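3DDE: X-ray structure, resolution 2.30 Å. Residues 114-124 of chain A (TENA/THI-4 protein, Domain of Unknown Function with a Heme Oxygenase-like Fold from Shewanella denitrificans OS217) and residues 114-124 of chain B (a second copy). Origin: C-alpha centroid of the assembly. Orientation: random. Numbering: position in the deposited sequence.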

# COMPACT_ATOMS: atom_id res chain seq x y z
N THR A 114 22.10 1.68 -0.39
CA THR A 114 21.19 2.71 0.13
C THR A 114 19.75 2.36 -0.26
O THR A 114 18.84 2.47 0.55
N GLU A 115 19.56 1.97 -1.52
CA GLU A 115 18.27 1.51 -2.00
C GLU A 115 17.79 0.33 -1.13
O GLU A 115 16.60 0.23 -0.81
N THR A 116 18.73 -0.56 -0.77
CA THR A 116 18.45 -1.72 0.07
C THR A 116 18.01 -1.32 1.49
O THR A 116 17.12 -1.94 2.05
N LEU A 117 18.64 -0.30 2.08
CA LEU A 117 18.24 0.19 3.39
C LEU A 117 16.82 0.78 3.32
O LEU A 117 15.99 0.52 4.20
N ILE A 118 16.58 1.62 2.30
CA ILE A 118 15.29 2.27 2.08
C ILE A 118 14.18 1.21 2.03
O ILE A 118 13.20 1.33 2.75
N ALA A 119 14.36 0.17 1.21
CA ALA A 119 13.39 -0.91 1.09
C ALA A 119 13.10 -1.57 2.44
O ALA A 119 11.95 -1.82 2.78
N TYR A 120 14.16 -1.87 3.19
CA TYR A 120 14.06 -2.54 4.49
C TYR A 120 13.23 -1.75 5.48
O TYR A 120 12.32 -2.29 6.10
N LEU A 121 13.52 -0.47 5.59
CA LEU A 121 12.82 0.44 6.50
C LEU A 121 11.33 0.59 6.18
O LEU A 121 10.51 0.62 7.11
N TYR A 122 10.95 0.70 4.90
CA TYR A 122 9.51 0.73 4.54
C TYR A 122 8.85 -0.60 4.89
O TYR A 122 7.75 -0.64 5.42
N TRP A 123 9.54 -1.69 4.60
CA TRP A 123 9.01 -3.03 4.90
C TRP A 123 8.71 -3.23 6.38
O TRP A 123 7.62 -3.70 6.74
N ILE A 124 9.66 -2.88 7.23
CA ILE A 124 9.48 -3.10 8.67
C ILE A 124 8.51 -2.07 9.28
O ILE A 124 8.03 -2.22 10.40
N THR B 114 17.63 -12.71 4.38
CA THR B 114 16.44 -13.15 3.65
C THR B 114 15.34 -12.09 3.79
O THR B 114 14.66 -11.76 2.81
N GLU B 115 15.15 -11.60 5.00
CA GLU B 115 14.20 -10.52 5.26
C GLU B 115 14.57 -9.30 4.38
O GLU B 115 13.67 -8.63 3.85
N THR B 116 15.88 -9.04 4.25
CA THR B 116 16.39 -7.94 3.43
C THR B 116 16.07 -8.14 1.94
O THR B 116 15.75 -7.17 1.25
N LEU B 117 16.19 -9.36 1.42
CA LEU B 117 15.84 -9.65 0.03
C LEU B 117 14.34 -9.43 -0.19
O LEU B 117 13.94 -8.82 -1.19
N ILE B 118 13.52 -9.97 0.72
CA ILE B 118 12.06 -9.86 0.67
C ILE B 118 11.66 -8.38 0.57
O ILE B 118 10.91 -8.02 -0.32
N ALA B 119 12.20 -7.54 1.46
CA ALA B 119 11.91 -6.11 1.45
C ALA B 119 12.26 -5.46 0.11
O ALA B 119 11.47 -4.68 -0.43
N TYR B 120 13.44 -5.78 -0.42
CA TYR B 120 13.93 -5.23 -1.68
C TYR B 120 13.02 -5.53 -2.84
O TYR B 120 12.65 -4.64 -3.59
N LEU B 121 12.63 -6.79 -2.97
CA LEU B 121 11.75 -7.26 -4.03
C LEU B 121 10.35 -6.61 -4.00
O LEU B 121 9.83 -6.26 -5.07
N TYR B 122 9.75 -6.44 -2.82
CA TYR B 122 8.45 -5.71 -2.74
C TYR B 122 8.64 -4.25 -3.13
O TYR B 122 7.83 -3.68 -3.85
N TRP B 123 9.72 -3.65 -2.66
CA TRP B 123 10.02 -2.25 -2.99
C TRP B 123 10.14 -2.00 -4.48
O TRP B 123 9.54 -1.06 -5.02
N ILE B 124 10.92 -2.83 -5.17
CA ILE B 124 11.14 -2.62 -6.59
C ILE B 124 9.92 -3.05 -7.42
O ILE B 124 9.80 -2.72 -8.61

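How closely do the two helices pack, and what lies at the crossing? They cross almost at right angles, at 92°, about an exact two-fold axis, and their axes approach to 7.8 Å. Ala A119 and Ala B119 both point toward the partner helix, their CB atoms 4.4 Å apart, and Ala A119 CB lies 3.7 Å from Tyr B120 CA, so a methyl group meets backbone directly. Thr A116 and Thr B116, both m at chi1, point sideways and meet through their methyls, CG2 to CG2, at 3.3 Å.

Which polar groups find partners across the contact? The indole nitrogen of each tryptophan does, and it donates to a glutamate of the other chain. Trp B123 NE1 lies 2.9 Å from Glu A115 OE2, with an N-H...O angle of 165°, and the two-fold repeats this nearly straight hydrogen bond from Trp A123 NE1 to Glu B115 OE2 at 2.9 Å. The CA-to-CB bond of Glu A115 points sideways, yet its t, p chain with chi3 at 56° brings the carboxylate end nearer to the other helix. OE2 therefore arrives at the indole edge, near the ring plane, where the N-H can point straight at it.

How is the rest of the indole held? Trp B123, with chi1 t and chi2 at -112°, points toward chain A and fits as a knob among Glu A115, Ile A118, Ala A119 and Tyr A122. Its CB is 3.5 Å from Ala A119 CB, and Ala A119 CA lies over one face of the ring. Farther out, CZ2 of Trp B123 touches CG2 of Ile A118, an m, t side chain, at 3.6 Å. The six-membered ring runs nearly parallel to the Tyr A122 ring, 19° between planes and 4.7 Å between centroids, but is slid aside so that they barely overlap; Trp B123 CZ3 comes within 3.4 Å of Tyr A122 CD2. Trp A123 occupies the matching hole in chain B.

Where do the other hydroxyls that have known partners find them? The OH of Tyr A122 and Tyr B122 and the OG1 of Thr A114 and Thr B114 are hydrogen-bonded elsewhere in the structure, while OG1 of Thr A116 and Thr B116 bonds to a residue flanking the stretches. Helical i to i+4 bonds serve the backbone: Ala A119 O accepts from Trp A123 N at 3.0 Å. The two tryptophan–glutamate bonds are the only hydrogen bonds between the stretches, set beside a largely apolar fit.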

# COMPACT_ATOMS: atom_id res chain seq x y z
CB THR A 114 21.59 4.10 -0.42
OG1 THR A 114 23.00 4.29 -0.22
CG2 THR A 114 20.80 5.23 0.26
CB GLU A 115 18.38 1.06 -3.46
CG GLU A 115 17.05 1.02 -4.21
CD GLU A 115 16.51 2.41 -4.44
OE1 GLU A 115 17.21 3.26 -5.03
OE2 GLU A 115 15.40 2.67 -4.01
CB THR A 116 19.67 -2.71 0.14
OG1 THR A 116 20.06 -3.08 -1.18
CG2 THR A 116 19.36 -3.99 0.97
CB LEU A 117 19.23 1.25 3.93
CG LEU A 117 18.84 1.93 5.26
CD1 LEU A 117 18.70 0.96 6.40
CD2 LEU A 117 19.84 3.03 5.61
CB ILE A 118 15.31 3.16 0.78
CG1 ILE A 118 16.25 4.36 0.95
CG2 ILE A 118 13.93 3.68 0.43
CD1 ILE A 118 16.69 5.04 -0.38
CB ALA A 119 13.87 -1.98 0.10
CB TYR A 120 15.45 -2.85 5.07
CG TYR A 120 15.36 -3.51 6.43
CD1 TYR A 120 14.90 -4.81 6.55
CD2 TYR A 120 15.68 -2.82 7.60
CE1 TYR A 120 14.78 -5.43 7.79
CE2 TYR A 120 15.56 -3.42 8.84
CZ TYR A 120 15.11 -4.73 8.92
OH TYR A 120 14.99 -5.36 10.12
CB LEU A 121 13.53 1.82 6.53
CG LEU A 121 14.94 1.89 7.13
CD1 LEU A 121 15.46 3.30 7.07
CD2 LEU A 121 14.98 1.39 8.55
CB TYR A 122 9.25 1.04 3.06
CG TYR A 122 9.26 2.49 2.68
CD1 TYR A 122 8.15 3.29 2.89
CD2 TYR A 122 10.38 3.08 2.10
CE1 TYR A 122 8.14 4.63 2.54
CE2 TYR A 122 10.38 4.39 1.73
CZ TYR A 122 9.26 5.18 1.95
OH TYR A 122 9.25 6.50 1.59
CB TRP A 123 9.99 -4.09 4.41
CG TRP A 123 9.63 -5.51 4.67
CD1 TRP A 123 10.25 -6.35 5.52
CD2 TRP A 123 8.56 -6.24 4.07
NE1 TRP A 123 9.66 -7.60 5.46
CE2 TRP A 123 8.62 -7.55 4.58
CE3 TRP A 123 7.58 -5.93 3.13
CZ2 TRP A 123 7.70 -8.53 4.22
CZ3 TRP A 123 6.68 -6.92 2.75
CH2 TRP A 123 6.75 -8.20 3.29
CB ILE A 124 10.84 -3.28 9.44
CG1 ILE A 124 11.72 -2.02 9.42
CG2 ILE A 124 11.59 -4.52 8.94
CD1 ILE A 124 11.27 -0.93 10.42
CB THR B 114 15.96 -14.52 4.19
OG1 THR B 114 17.08 -15.41 4.24
CG2 THR B 114 14.85 -15.12 3.33
CB GLU B 115 14.26 -10.11 6.74
CG GLU B 115 13.02 -9.36 7.24
CD GLU B 115 11.82 -10.27 7.28
OE1 GLU B 115 11.86 -11.33 7.95
OE2 GLU B 115 10.82 -9.95 6.64
CB THR B 116 17.93 -7.72 3.64
OG1 THR B 116 18.20 -7.54 5.03
CG2 THR B 116 18.47 -6.51 2.83
CB LEU B 117 16.23 -11.09 -0.36
CG LEU B 117 15.81 -11.55 -1.77
CD1 LEU B 117 16.40 -10.69 -2.87
CD2 LEU B 117 16.15 -13.01 -2.00
CB ILE B 118 11.39 -10.57 1.91
CG1 ILE B 118 11.60 -12.09 1.85
CG2 ILE B 118 9.90 -10.29 1.96
CD1 ILE B 118 11.38 -12.83 3.20
CB ALA B 119 12.68 -5.39 2.57
CB TYR B 120 15.36 -5.70 -1.97
CG TYR B 120 15.88 -5.15 -3.30
CD1 TYR B 120 16.18 -3.81 -3.43
CD2 TYR B 120 16.01 -5.98 -4.42
CE1 TYR B 120 16.62 -3.29 -4.63
CE2 TYR B 120 16.44 -5.46 -5.62
CZ TYR B 120 16.75 -4.11 -5.72
OH TYR B 120 17.20 -3.57 -6.89
CB LEU B 121 11.64 -8.80 -4.00
CG LEU B 121 12.90 -9.61 -4.33
CD1 LEU B 121 12.61 -11.09 -4.25
CD2 LEU B 121 13.45 -9.28 -5.69
CB TYR B 122 7.80 -5.77 -1.34
CG TYR B 122 7.00 -7.01 -1.05
CD1 TYR B 122 5.70 -7.13 -1.50
CD2 TYR B 122 7.53 -8.04 -0.30
CE1 TYR B 122 4.95 -8.26 -1.23
CE2 TYR B 122 6.79 -9.15 -0.00
CZ TYR B 122 5.50 -9.27 -0.47
OH TYR B 122 4.75 -10.39 -0.19
CB TRP B 123 11.30 -1.81 -2.27
CG TRP B 123 11.76 -0.43 -2.52
CD1 TRP B 123 12.87 -0.06 -3.19
CD2 TRP B 123 11.13 0.78 -2.10
NE1 TRP B 123 13.00 1.31 -3.19
CE2 TRP B 123 11.94 1.85 -2.52
CE3 TRP B 123 9.97 1.06 -1.36
CZ2 TRP B 123 11.60 3.17 -2.28
CZ3 TRP B 123 9.65 2.39 -1.10
CH2 TRP B 123 10.46 3.42 -1.56
CB ILE B 124 12.52 -3.20 -7.09
CG1 ILE B 124 12.61 -4.73 -6.97
CG2 ILE B 124 13.69 -2.50 -6.40
CD1 ILE B 124 11.86 -5.49 -8.09